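Local coordinates for protein FdxN element excision controlling factor XisI (Anabaena variabilis ATCC 29413, PDB 2NVM) that probably controls excision of the fdxN element, acting with XisF and XisH in site-specific recombination of nitrogen-fixation genes, at residues B[39-51]-B[58-70]. Sequence-based numbering, arbitrary orientation.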
loop_
_atom_site.group_PDB
_atom_site.type_symbol
_atom_site.label_atom_id
_atom_site.label_comp_id
_atom_site.label_asym_id
_atom_site.label_seq_id
_atom_site.Cartn_x
_atom_site.Cartn_y
_atom_site.Cartn_z
ATOM N N LEU B 39 -8.044 19.774 6.297
ATOM C CA LEU B 39 -7.255 19.119 5.244
ATOM C C LEU B 39 -7.082 17.578 5.374
ATOM O O LEU B 39 -7.499 16.855 4.464
ATOM C CB LEU B 39 -5.851 19.769 5.081
ATOM C CG LEU B 39 -5.606 21.275 4.872
ATOM C CD1 LEU B 39 -6.026 22.143 6.063
ATOM C CD2 LEU B 39 -4.121 21.494 4.594
ATOM N N PRO B 40 -6.531 17.073 6.510
ATOM C CA PRO B 40 -6.219 15.624 6.614
ATOM C C PRO B 40 -7.350 14.576 6.744
ATOM O O PRO B 40 -7.096 13.423 6.422
ATOM C CB PRO B 40 -5.331 15.573 7.863
ATOM C CG PRO B 40 -5.867 16.628 8.714
ATOM C CD PRO B 40 -6.214 17.751 7.789
ATOM N N ASP B 41 -8.535 14.962 7.235
ATOM C CA ASP B 41 -9.696 14.043 7.417
ATOM C C ASP B 41 -10.504 13.756 6.144
ATOM O O ASP B 41 -11.220 12.755 6.100
ATOM C CB ASP B 41 -10.700 14.606 8.439
ATOM C CG ASP B 41 -10.122 14.845 9.812
ATOM O OD1 ASP B 41 -9.375 13.986 10.261
ATOM O OD2 ASP B 41 -10.477 15.878 10.454
ATOM N N THR B 42 -10.430 14.637 5.136
ATOM C CA THR B 42 -11.176 14.455 3.872
ATOM C C THR B 42 -10.589 13.290 3.070
ATOM O O THR B 42 -9.426 12.886 3.300
ATOM C CB THR B 42 -11.225 15.756 2.989
ATOM O OG1 THR B 42 -9.908 16.135 2.573
ATOM C CG2 THR B 42 -11.860 16.909 3.746
ATOM N N VAL B 43 -11.407 12.731 2.169
ATOM C CA VAL B 43 -10.970 11.626 1.302
ATOM C C VAL B 43 -9.905 12.225 0.375
ATOM O O VAL B 43 -10.193 13.160 -0.394
ATOM C CB VAL B 43 -12.103 10.937 0.508
ATOM C CG1 VAL B 43 -11.525 9.838 -0.402
ATOM C CG2 VAL B 43 -13.099 10.320 1.472
ATOM N N GLY B 44 -8.673 11.753 0.577
ATOM C CA GLY B 44 -7.504 12.190 -0.163
ATOM C C GLY B 44 -6.669 11.003 -0.595
ATOM O O GLY B 44 -6.648 9.973 0.078
ATOM N N ASP B 45 -5.979 11.183 -1.712
ATOM C CA ASP B 45 -5.108 10.199 -2.306
ATOM C C ASP B 45 -3.738 10.227 -1.630
ATOM O O ASP B 45 -3.296 11.280 -1.210
ATOM C CB ASP B 45 -4.969 10.466 -3.821
ATOM C CG ASP B 45 -6.286 10.214 -4.602
ATOM O OD1 ASP B 45 -7.355 9.927 -4.014
ATOM O OD2 ASP B 45 -6.253 10.296 -5.833
ATOM N N ARG B 46 -3.138 9.042 -1.473
ATOM C CA ARG B 46 -1.800 8.863 -0.883
ATOM C C ARG B 46 -1.025 7.865 -1.752
ATOM O O ARG B 46 -1.594 6.868 -2.215
ATOM C CB ARG B 46 -1.821 8.316 0.563
ATOM C CG ARG B 46 -2.485 9.177 1.662
ATOM C CD ARG B 46 -3.979 8.944 1.762
ATOM N NE ARG B 46 -4.634 9.772 2.794
ATOM C CZ ARG B 46 -4.829 9.453 4.085
ATOM N NH1 ARG B 46 -4.416 8.300 4.597
ATOM N NH2 ARG B 46 -5.449 10.317 4.889
ATOM N N LEU B 47 0.268 8.129 -1.943
ATOM C CA LEU B 47 1.180 7.299 -2.738
ATOM C C LEU B 47 2.137 6.638 -1.747
ATOM O O LEU B 47 2.641 7.320 -0.850
ATOM C CB LEU B 47 1.926 8.188 -3.744
ATOM C CG LEU B 47 2.608 7.541 -4.947
ATOM C CD1 LEU B 47 1.604 6.736 -5.764
ATOM C CD2 LEU B 47 3.280 8.636 -5.820
ATOM N N ILE B 48 2.350 5.319 -1.883
ATOM C CA ILE B 48 3.213 4.552 -0.963
ATOM C C ILE B 48 4.157 3.714 -1.826
ATOM O O ILE B 48 3.776 2.656 -2.363
ATOM C CB ILE B 48 2.392 3.670 0.052
ATOM C CG1 ILE B 48 1.138 4.410 0.562
ATOM C CG2 ILE B 48 3.305 3.169 1.212
ATOM C CD1 ILE B 48 0.337 3.663 1.592
ATOM N N ILE B 49 5.377 4.217 -1.981
ATOM C CA ILE B 49 6.427 3.591 -2.782
ATOM C C ILE B 49 7.480 2.990 -1.844
ATOM O O ILE B 49 8.023 3.691 -1.020
ATOM C CB ILE B 49 7.124 4.641 -3.713
ATOM C CG1 ILE B 49 6.102 5.440 -4.556
ATOM C CG2 ILE B 49 8.199 3.982 -4.584
ATOM C CD1 ILE B 49 5.215 4.632 -5.426
ATOM N N ASP B 50 7.760 1.699 -2.018
ATOM C CA ASP B 50 8.770 0.972 -1.251
ATOM C C ASP B 50 9.684 0.267 -2.263
ATOM O O ASP B 50 9.366 -0.820 -2.744
ATOM C CB ASP B 50 8.087 -0.003 -0.278
ATOM C CG ASP B 50 9.046 -0.632 0.728
ATOM O OD1 ASP B 50 10.282 -0.704 0.550
ATOM O OD2 ASP B 50 8.512 -1.048 1.758
ATOM N N GLU B 51 10.804 0.922 -2.576
ATOM C CA GLU B 51 11.812 0.404 -3.527
ATOM C C GLU B 51 12.544 -0.834 -2.985
ATOM O O GLU B 51 12.841 -1.744 -3.755
ATOM C CB GLU B 51 12.854 1.475 -3.891
ATOM C CG GLU B 51 12.300 2.773 -4.481
ATOM N N TRP B 58 -1.074 3.133 -4.585
ATOM C CA TRP B 58 -1.823 4.355 -4.620
ATOM C C TRP B 58 -3.201 4.007 -4.072
ATOM O O TRP B 58 -3.894 3.130 -4.618
ATOM C CB TRP B 58 -1.858 4.900 -6.069
ATOM C CG TRP B 58 -2.846 5.980 -6.369
ATOM C CD1 TRP B 58 -3.369 6.886 -5.489
ATOM C CD2 TRP B 58 -3.315 6.375 -7.669
ATOM N NE1 TRP B 58 -4.191 7.757 -6.144
ATOM C CE2 TRP B 58 -4.185 7.481 -7.479
ATOM C CE3 TRP B 58 -3.114 5.884 -8.974
ATOM C CZ2 TRP B 58 -4.864 8.114 -8.543
ATOM C CZ3 TRP B 58 -3.794 6.519 -10.056
ATOM C CH2 TRP B 58 -4.664 7.622 -9.823
ATOM N N LEU B 59 -3.570 4.689 -2.984
ATOM C CA LEU B 59 -4.872 4.541 -2.354
ATOM C C LEU B 59 -5.474 5.886 -2.027
ATOM O O LEU B 59 -4.788 6.898 -2.087
ATOM C CB LEU B 59 -4.749 3.687 -1.082
ATOM C CG LEU B 59 -3.866 4.084 0.114
ATOM C CD1 LEU B 59 -4.276 5.353 0.804
ATOM C CD2 LEU B 59 -3.932 2.944 1.134
ATOM N N CYS B 60 -6.764 5.877 -1.714
ATOM C CA CYS B 60 -7.469 7.053 -1.197
ATOM C C CYS B 60 -8.015 6.665 0.188
ATOM O O CYS B 60 -8.414 5.520 0.418
ATOM C CB CYS B 60 -8.540 7.585 -2.139
ATOM S SG CYS B 60 -9.859 6.525 -2.417
ATOM N N CYS B 61 -7.976 7.610 1.109
ATOM C CA CYS B 61 -8.415 7.385 2.470
ATOM C C CYS B 61 -8.950 8.663 3.111
ATOM O O CYS B 61 -8.392 9.750 2.907
ATOM C CB CYS B 61 -7.246 6.801 3.274
ATOM S SG CYS B 61 -7.563 6.397 4.981
ATOM N N GLY B 62 -10.037 8.504 3.860
ATOM C CA GLY B 62 -10.700 9.584 4.588
ATOM C C GLY B 62 -12.149 9.269 4.910
ATOM O O GLY B 62 -12.537 8.089 4.968
ATOM N N TRP B 63 -12.931 10.328 5.119
ATOM C CA TRP B 63 -14.350 10.231 5.466
ATOM C C TRP B 63 -15.232 10.992 4.489
ATOM O O TRP B 63 -14.923 12.133 4.169
ATOM C CB TRP B 63 -14.574 10.825 6.840
ATOM C CG TRP B 63 -13.848 10.116 7.867
ATOM C CD1 TRP B 63 -12.601 10.393 8.314
ATOM C CD2 TRP B 63 -14.294 8.963 8.571
ATOM N NE1 TRP B 63 -12.236 9.493 9.275
ATOM C CE2 TRP B 63 -13.253 8.593 9.455
ATOM C CE3 TRP B 63 -15.479 8.203 8.550
ATOM C CZ2 TRP B 63 -13.367 7.494 10.343
ATOM C CZ3 TRP B 63 -15.603 7.114 9.436
ATOM C CH2 TRP B 63 -14.541 6.760 10.303
ATOM N N ASP B 64 -16.300 10.335 4.024
ATOM C CA ASP B 64 -17.334 10.921 3.151
ATOM C C ASP B 64 -18.550 11.040 4.113
ATOM O O ASP B 64 -19.453 10.195 4.113
ATOM C CB ASP B 64 -17.565 9.999 1.937
ATOM C CG ASP B 64 -18.656 10.498 0.981
ATOM O OD1 ASP B 64 -19.139 11.644 1.093
ATOM O OD2 ASP B 64 -19.027 9.712 0.086
ATOM N N GLY B 65 -18.532 12.088 4.949
ATOM C CA GLY B 65 -19.553 12.312 5.992
ATOM C C GLY B 65 -19.274 11.297 7.099
ATOM O O GLY B 65 -18.200 11.346 7.712
ATOM N N LYS B 66 -20.225 10.387 7.343
ATOM C CA LYS B 66 -20.054 9.267 8.310
ATOM C C LYS B 66 -19.423 7.996 7.677
ATOM O O LYS B 66 -19.080 7.063 8.408
ATOM C CB LYS B 66 -21.394 8.866 8.964
ATOM C CG LYS B 66 -22.016 9.872 9.916
ATOM C CD LYS B 66 -23.193 9.210 10.666
ATOM C CE LYS B 66 -24.006 10.179 11.553
ATOM N NZ LYS B 66 -23.228 10.834 12.651
ATOM N N LYS B 67 -19.261 7.969 6.350
ATOM C CA LYS B 67 -18.741 6.810 5.604
ATOM C C LYS B 67 -17.202 6.794 5.564
ATOM O O LYS B 67 -16.580 7.729 5.047
ATOM C CB LYS B 67 -19.305 6.849 4.159
ATOM C CG LYS B 67 -19.040 5.616 3.251
ATOM C CD LYS B 67 -19.354 5.914 1.740
ATOM C CE LYS B 67 -20.783 6.432 1.481
ATOM N N ARG B 68 -16.605 5.722 6.088
ATOM C CA ARG B 68 -15.154 5.525 6.073
ATOM C C ARG B 68 -14.732 5.031 4.696
ATOM O O ARG B 68 -15.231 3.995 4.252
ATOM C CB ARG B 68 -14.722 4.466 7.112
ATOM C CG ARG B 68 -13.205 4.144 7.211
ATOM C CD ARG B 68 -12.417 5.415 7.308
ATOM N NE ARG B 68 -11.033 5.259 7.700
ATOM C CZ ARG B 68 -10.129 6.241 7.703
ATOM N NH1 ARG B 68 -10.433 7.500 7.368
ATOM N NH2 ARG B 68 -8.900 5.963 8.095
ATOM N N VAL B 69 -13.834 5.770 4.032
ATOM C CA VAL B 69 -13.301 5.420 2.704
ATOM C C VAL B 69 -11.845 4.974 2.896
ATOM O O VAL B 69 -11.074 5.664 3.555
ATOM C CB VAL B 69 -13.327 6.627 1.728
ATOM C CG1 VAL B 69 -12.822 6.211 0.326
ATOM C CG2 VAL B 69 -14.748 7.251 1.639
ATOM N N GLN B 70 -11.501 3.798 2.377
ATOM C CA GLN B 70 -10.129 3.262 2.445
ATOM C C GLN B 70 -10.060 2.288 1.274
ATOM O O GLN B 70 -10.378 1.115 1.412
ATOM C CB GLN B 70 -9.855 2.614 3.800
ATOM C CG GLN B 70 -8.391 2.358 4.043
ATOM C CD GLN B 70 -8.138 1.803 5.446
ATOM O OE1 GLN B 70 -7.815 2.558 6.365
ATOM N NE2 GLN B 70 -8.373 0.502 5.627
HETATM O O HOH W 1 -9.467 11.339 9.574
#
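R46 and L59 face each other across the antiparallel hairpin of strands 44-50 and 55-61, a worked example of a hairpin whose regular, buried pairing gives way to a more exposed corner. Their backbones form a hydrogen-bonded pair, R46 N reaching L59 O at 2.8 Å, and G44 with C61 repeats the pattern. On the same face as these residues, CD of R46 lies 3.7 Å from CD1 of L59. In the conformer given here, the arginine chain bends at its second torsion (chi2 86°), which carries the guanidinium back over C61, whose CB sits beneath one face, toward the rim, 3.5 Å from NH1. The polar end of R46 finds its main partner in Y75 of the second subunit.

The other face carries D45, L47, W58 and C60. A chi1 of 166° swings the W58 indole away from its own backbone N, and its edge meets D45, where NE1 gives OD2 a weak hydrogen bond of 3.3 Å; carboxylate and ring planes stand 65° apart. Y20 of helix 4-23 meets the same indole edge-to-face, tying the hairpin to that helix.

At G62, where the chain turns a corner, the contact passes to its more exposed side, made by V43, D41 and W63. Contact is still close there: CG2 of V43 presses on CG2 of V69 at a tight 3.5 Å, the two valines crossing nearly at right angles. W63 N bonds D41 O at 3.1 Å, while a water donates to D41 OD1 and weakly accepts from W63 NE1 at the indole edge. R118 of the second subunit forms a salt bridge with D41. The chemistry thus divides the work: backbone bonds pair the hairpin and V43 packs its end against V69, whereas the polar ends of D41 and R46 find their strongest partners on the second subunit, consistent with this end of the hairpin lying at the dimer interface.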